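PDB 1Z47: putative ABC-transporter ATP-binding protein from Alicyclobacillus acidocaldarius, which probably binds and hydrolyses ATP as the nucleotide-binding subunit of an ABC transporter thought to import sulfate. Local coordinates for residues A174-T178 and Q179-E183; R185-V188 and R189-H192; T80-P83 and P84-N88. All coordinates share one frame; numbering follows the deposited sequence.

Contact 1: A174-T178 and Q179-E183; sequences AAIDT and QIRRE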
# COMPACT_ATOMS: atom_id res chain seq x y z
N ALA B 174 1.68 11.13 1.76
CA ALA B 174 0.26 10.81 1.72
C ALA B 174 -0.36 11.69 0.63
O ALA B 174 0.20 12.73 0.27
CB ALA B 174 -0.39 11.10 3.07
N ALA B 175 -1.52 11.29 0.12
CA ALA B 175 -2.18 12.05 -0.94
C ALA B 175 -1.35 11.94 -2.23
O ALA B 175 -1.48 12.76 -3.15
CB ALA B 175 -2.33 13.52 -0.52
N ILE B 176 -0.50 10.92 -2.28
CA ILE B 176 0.37 10.64 -3.43
C ILE B 176 -0.09 9.34 -4.09
O ILE B 176 -0.68 8.49 -3.42
CB ILE B 176 1.84 10.41 -2.96
CG1 ILE B 176 2.81 10.62 -4.12
CG2 ILE B 176 2.00 8.98 -2.46
CD1 ILE B 176 3.06 12.06 -4.45
N ASP B 177 0.18 9.19 -5.38
CA ASP B 177 -0.18 7.96 -6.09
C ASP B 177 0.77 6.87 -5.59
O ASP B 177 1.96 7.14 -5.36
CB ASP B 177 -0.00 8.12 -7.61
CG ASP B 177 -1.21 8.77 -8.30
OD1 ASP B 177 -2.18 9.12 -7.59
OD2 ASP B 177 -1.19 8.92 -9.54
N THR B 178 0.24 5.67 -5.45
CA THR B 178 1.00 4.50 -4.99
C THR B 178 2.37 4.31 -5.66
O THR B 178 3.38 4.05 -4.99
CB THR B 178 0.17 3.21 -5.21
OG1 THR B 178 -1.07 3.31 -4.52
CG2 THR B 178 0.92 1.99 -4.71
N GLN B 179 2.41 4.43 -6.98
CA GLN B 179 3.66 4.21 -7.69
C GLN B 179 4.73 5.27 -7.40
O GLN B 179 5.91 4.95 -7.24
CB GLN B 179 3.39 4.16 -9.19
CG GLN B 179 4.64 3.95 -10.04
CD GLN B 179 4.34 4.10 -11.52
OE1 GLN B 179 3.72 5.08 -11.96
NE2 GLN B 179 4.80 3.14 -12.31
N ILE B 180 4.30 6.52 -7.33
CA ILE B 180 5.25 7.60 -7.05
C ILE B 180 5.70 7.53 -5.59
O ILE B 180 6.86 7.78 -5.28
CB ILE B 180 4.61 8.96 -7.41
CG1 ILE B 180 4.41 9.01 -8.93
CG2 ILE B 180 5.51 10.10 -6.96
CD1 ILE B 180 3.50 10.10 -9.42
N ARG B 181 4.78 7.15 -4.71
CA ARG B 181 5.09 7.00 -3.28
C ARG B 181 6.24 5.98 -3.15
O ARG B 181 7.18 6.16 -2.37
CB ARG B 181 3.85 6.48 -2.55
CG ARG B 181 3.84 6.59 -1.04
CD ARG B 181 2.44 6.21 -0.52
NE ARG B 181 2.40 5.85 0.90
CZ ARG B 181 2.63 6.68 1.91
NH1 ARG B 181 2.92 7.96 1.67
NH2 ARG B 181 2.57 6.24 3.16
N ARG B 182 6.16 4.90 -3.92
CA ARG B 182 7.18 3.87 -3.87
C ARG B 182 8.51 4.35 -4.42
O ARG B 182 9.57 4.01 -3.88
CB ARG B 182 6.72 2.60 -4.62
CG ARG B 182 5.57 1.87 -3.92
CD ARG B 182 5.35 0.48 -4.51
NE ARG B 182 3.95 0.09 -4.39
CZ ARG B 182 3.46 -1.10 -4.75
NH1 ARG B 182 4.27 -2.03 -5.26
NH2 ARG B 182 2.16 -1.36 -4.61
N GLU B 183 8.48 5.14 -5.49
CA GLU B 183 9.74 5.65 -6.03
C GLU B 183 10.31 6.62 -5.02
O GLU B 183 11.51 6.66 -4.80
CB GLU B 183 9.53 6.36 -7.38
CG GLU B 183 9.01 5.46 -8.49
CD GLU B 183 8.73 6.23 -9.78
OE1 GLU B 183 8.21 5.61 -10.74
OE2 GLU B 183 9.02 7.45 -9.83
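Asp177 and Arg181 make the first turn of helix 178-195: Arg181 N donates to Asp177 O at 2.9 Å, with an N-H...O angle of 161°. One step on, Arg182 N reaches Thr178 O at 3.1 Å. Asp177 holds the N-cap position, yet its carboxylate makes no capping bond; OD2 instead accepts from the backbone N of Ser50 of the second subunit, in what is probably its Walker A loop, while Thr178 OG1 is hydrogen-bonded to His204 ND1 of that subunit. Thr178 CG2 stands opposite the backbone N (chi1 -58° for OG1), which lays it alongside the extended Arg182 chain, 3.6 Å from Arg182 NH2, the two side chains pointing the same way. The apolar part of the contact is small: Ile176 CG1 meets Ile180 CG2 at 4.0 Å, the side chains crossing at about a right angle. Farther back, the Arg181 guanidinium swings toward the loop, where its NH1 comes within 3.4 Å of Ala174 N, two donors that cannot bond. The sequence and its place after strand 166-170 match the D-loop of ABC ATPases, which meets the partner subunit across the dimer interface. Here the loop runs from strand 166-170 of the central mixed sheet into the start of helix 178-195.

Contact 2: R185-V188 and R189-H192; sequences RTFV and RQVH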
# COMPACT_ATOMS: atom_id res chain seq x y z
N ARG B 185 10.05 6.64 -1.63
CA ARG B 185 10.70 6.01 -0.48
C ARG B 185 12.06 5.45 -0.87
O ARG B 185 12.98 5.47 -0.07
CB ARG B 185 9.84 4.90 0.11
CG ARG B 185 9.64 3.73 -0.80
CD ARG B 185 8.99 2.56 -0.04
NE ARG B 185 8.25 1.67 -0.93
CZ ARG B 185 8.70 1.18 -2.08
NH1 ARG B 185 9.92 1.47 -2.51
NH2 ARG B 185 7.92 0.38 -2.80
N THR B 186 12.20 4.97 -2.10
CA THR B 186 13.49 4.43 -2.54
C THR B 186 14.50 5.58 -2.65
O THR B 186 15.68 5.41 -2.37
CB THR B 186 13.35 3.70 -3.91
OG1 THR B 186 12.62 2.49 -3.72
CG2 THR B 186 14.71 3.36 -4.48
N PHE B 187 14.01 6.75 -3.02
CA PHE B 187 14.87 7.92 -3.16
C PHE B 187 15.33 8.42 -1.79
O PHE B 187 16.52 8.69 -1.58
CB PHE B 187 14.13 9.02 -3.89
CG PHE B 187 14.89 10.29 -3.99
CD1 PHE B 187 16.11 10.33 -4.64
CD2 PHE B 187 14.39 11.46 -3.43
CE1 PHE B 187 16.82 11.52 -4.73
CE2 PHE B 187 15.08 12.63 -3.51
CZ PHE B 187 16.30 12.67 -4.17
N VAL B 188 14.37 8.54 -0.87
CA VAL B 188 14.66 9.01 0.48
C VAL B 188 15.70 8.09 1.11
O VAL B 188 16.61 8.55 1.80
CB VAL B 188 13.38 9.03 1.37
CG1 VAL B 188 13.77 9.14 2.84
CG2 VAL B 188 12.47 10.21 0.98
N ARG B 189 15.56 6.79 0.86
CA ARG B 189 16.52 5.83 1.41
C ARG B 189 17.91 6.06 0.80
O ARG B 189 18.90 6.14 1.51
CB ARG B 189 16.08 4.38 1.15
CG ARG B 189 17.01 3.30 1.76
CD ARG B 189 16.96 3.22 3.30
NE ARG B 189 18.29 2.91 3.84
CZ ARG B 189 18.55 2.26 4.98
NH1 ARG B 189 17.58 1.80 5.75
NH2 ARG B 189 19.81 2.07 5.35
N GLN B 190 17.99 6.19 -0.52
CA GLN B 190 19.29 6.42 -1.16
C GLN B 190 19.92 7.72 -0.64
O GLN B 190 21.13 7.78 -0.37
CB GLN B 190 19.14 6.46 -2.70
CG GLN B 190 20.35 7.05 -3.41
CD GLN B 190 20.21 7.05 -4.92
OE1 GLN B 190 20.37 6.02 -5.57
NE2 GLN B 190 19.91 8.22 -5.49
N VAL B 191 19.11 8.75 -0.48
CA VAL B 191 19.63 10.01 0.03
C VAL B 191 20.16 9.79 1.45
O VAL B 191 21.30 10.17 1.76
CB VAL B 191 18.54 11.09 -0.01
CG1 VAL B 191 18.95 12.29 0.82
CG2 VAL B 191 18.31 11.53 -1.46
N HIS B 192 19.36 9.17 2.31
CA HIS B 192 19.78 8.90 3.69
C HIS B 192 21.14 8.20 3.76
O HIS B 192 22.00 8.58 4.54
CB HIS B 192 18.75 8.01 4.39
CG HIS B 192 19.23 7.48 5.71
ND1 HIS B 192 19.08 8.17 6.89
CD2 HIS B 192 19.86 6.32 6.02
CE1 HIS B 192 19.60 7.46 7.88
NE2 HIS B 192 20.07 6.33 7.38
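Arg185 and Arg189 begin a run of four regular i to i+4 backbone bonds along helix 178-195. Arg189 N donates to Arg185 O at 3.0 Å, and the same pattern joins Gln190 N to Thr186 O and His192 N to Val188 O. The bond from Val191 N to Phe187 O, at 2.8 Å, is the shortest of the four, and its N-H...O angle is 163°. With every carbonyl of 185-188 answered by an amide of 189-192, the helical bonding is unbroken across the two segments, and the side chains fan out on different sides of the helix.

The principal side-chain meeting is a CH-pi contact one turn apart. Val191 CG2 sits over one face of the Phe187 ring, 3.8 Å from its centroid and offset toward the rim, with Phe187 CZ among the nearest ring atoms at 3.6 Å. Phe187 extends with CG opposite its backbone N (chi1 176°), which carries the ring along the helix over Val191, whose CG2 also touches Phe187 O at 3.4 Å. On another side, the Arg189 chain is bent at its second and third torsions, and His192 CD2 lies over one face of its guanidinium, 4.0 Å above the plane. Both polar ends find partners elsewhere: Arg189 bonds Val212 O and forms salt bridges with Asp193 and Asp214, while His192 ND1 is paired with Ser199 OG.

The helix is the crossover of a beta-alpha-beta unit between the parallel strands 166-170 and 198-203. Phe187 and Val191 face helix 148-160, touching Arg153 and Leu156 respectively, whereas Val188, Arg189 and His192 rest on Met43 of strand 43-47 in the central sheet.

Contact 3: T80-P83 and P84-N88; sequences TDLP and PQKRN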
# COMPACT_ATOMS: atom_id res chain seq x y z
N THR B 80 15.21 18.55 25.92
CA THR B 80 13.82 18.55 26.33
C THR B 80 13.10 19.89 26.28
O THR B 80 11.97 19.97 25.82
CB THR B 80 13.64 18.02 27.75
OG1 THR B 80 14.25 16.73 27.86
CG2 THR B 80 12.17 17.93 28.10
N ASP B 81 13.76 20.93 26.77
CA ASP B 81 13.14 22.25 26.82
C ASP B 81 13.60 23.22 25.73
O ASP B 81 13.37 24.43 25.84
CB ASP B 81 13.35 22.85 28.21
CG ASP B 81 12.69 22.02 29.30
OD1 ASP B 81 12.99 22.25 30.50
OD2 ASP B 81 11.87 21.13 28.97
N LEU B 82 14.22 22.71 24.68
CA LEU B 82 14.66 23.58 23.60
C LEU B 82 13.65 23.57 22.46
O LEU B 82 13.05 22.53 22.16
CB LEU B 82 16.03 23.14 23.09
CG LEU B 82 17.14 23.17 24.15
CD1 LEU B 82 18.41 22.56 23.60
CD2 LEU B 82 17.36 24.61 24.59
N PRO B 83 13.42 24.73 21.81
CA PRO B 83 12.47 24.81 20.70
C PRO B 83 13.01 24.11 19.44
O PRO B 83 14.19 23.80 19.34
CB PRO B 83 12.28 26.31 20.51
CG PRO B 83 13.60 26.87 20.93
CD PRO B 83 13.89 26.08 22.18
N PRO B 84 12.14 23.86 18.46
CA PRO B 84 12.54 23.20 17.21
C PRO B 84 13.76 23.87 16.57
O PRO B 84 14.70 23.20 16.15
CB PRO B 84 11.30 23.33 16.34
CG PRO B 84 10.19 23.30 17.34
CD PRO B 84 10.71 24.23 18.41
N GLN B 85 13.71 25.19 16.49
CA GLN B 85 14.78 25.99 15.90
C GLN B 85 16.13 25.72 16.58
O GLN B 85 17.18 25.77 15.94
CB GLN B 85 14.44 27.47 16.02
CG GLN B 85 14.51 27.97 17.46
CD GLN B 85 14.11 29.42 17.61
OE1 GLN B 85 12.95 29.78 17.40
NE2 GLN B 85 15.07 30.27 17.97
N LYS B 86 16.07 25.45 17.88
CA LYS B 86 17.26 25.20 18.69
C LYS B 86 17.82 23.78 18.61
O LYS B 86 18.86 23.48 19.20
CB LYS B 86 16.94 25.55 20.16
CG LYS B 86 18.11 25.41 21.13
CD LYS B 86 19.29 26.30 20.73
CE LYS B 86 20.32 26.38 21.86
NZ LYS B 86 19.77 27.08 23.07
N ARG B 87 17.13 22.90 17.89
CA ARG B 87 17.61 21.53 17.77
C ARG B 87 18.26 21.29 16.42
O ARG B 87 17.96 21.98 15.44
CB ARG B 87 16.45 20.54 18.00
CG ARG B 87 15.69 20.77 19.30
CD ARG B 87 14.68 19.67 19.59
NE ARG B 87 13.94 19.92 20.83
CZ ARG B 87 13.13 19.04 21.42
NH1 ARG B 87 12.94 17.83 20.88
NH2 ARG B 87 12.51 19.36 22.55
N ASN B 88 19.16 20.32 16.37
CA ASN B 88 19.87 20.00 15.13
C ASN B 88 19.03 19.02 14.30
O ASN B 88 19.49 17.94 13.93
CB ASN B 88 21.22 19.37 15.48
CG ASN B 88 22.34 19.85 14.58
OD1 ASN B 88 22.52 19.35 13.47
ND2 ASN B 88 23.11 20.82 15.07
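Arg87 presents the edge of its guanidinium to the backbone of Leu82 and grips one oxygen side-on with two nitrogens, across a loop built of two overlapping beta turns. Arg87 NE donates to Leu82 O at 3.1 Å and Arg87 NH2 to the same atom at 3.2 Å, the oxygen lying somewhat out of the guanidinium plane. The two donors use the carbonyl differently: NH2 lies in its plane, whereas NE stands 44° out of it. Thr80 O is also near that edge, 3.4 Å from Arg87 NH2, and Pro83 O approaches the group obliquely.

The loop links strand 77-78 of the antiparallel subdomain to strand 89-93, an outermost strand of the nucleotide-binding sheet. In the first turn Lys86 N bonds Pro83 O at 2.9 Å; in the second, Arg87 N bonds Pro84 O. The turns bring Arg87 back beside Leu82, and its side chain, fully extended from CG to NE, spans the remaining gap. The remaining edge nitrogen, Arg87 NH1, donates to Leu60 O near the end of helix 54-62, so the guanidinium joins the loop to that helix and is probably fixed in its rotation; the carbonyls round it would tend to stabilise its charge.

Lys86 CG, set opposite the backbone N (chi1 -177°), lies against Leu82 CB and CD2, 3.6 Å from each, and bends at chi2 and chi4 bring NZ back to 3.8 Å from Leu82 CD2. The Pro83 ring packs against the side chains of the turn, its CG 3.7 Å from Lys86 CB and close to Gln85 CG as well. Successive prolines leave little slack here: Pro83 CB and Pro84 CD are 3.3 Å apart, tighter than usual van der Waals contact.

Overall arrangement
Contacts 1 and 2 follow each other along helix 178-195, their centres 14 Å apart, but the surroundings differ. Contact 1 is a surface contact at the helix start, where polar side chains turn to the second subunit; contact 2 is partly buried, with apolar packing against a helix and a sheet of its own chain and charged ends tied up within that chain. Contact 3, about 26 Å from contact 2 between centres, lies in a loop that no other chain of the assembly touches; it is partly buried, Thr80 and Arg87 inside, Gln85 and Lys86 exposed. There turns replace regular helix, and an arginine side chain binding a carbonyl oxygen joins their backbone bonds.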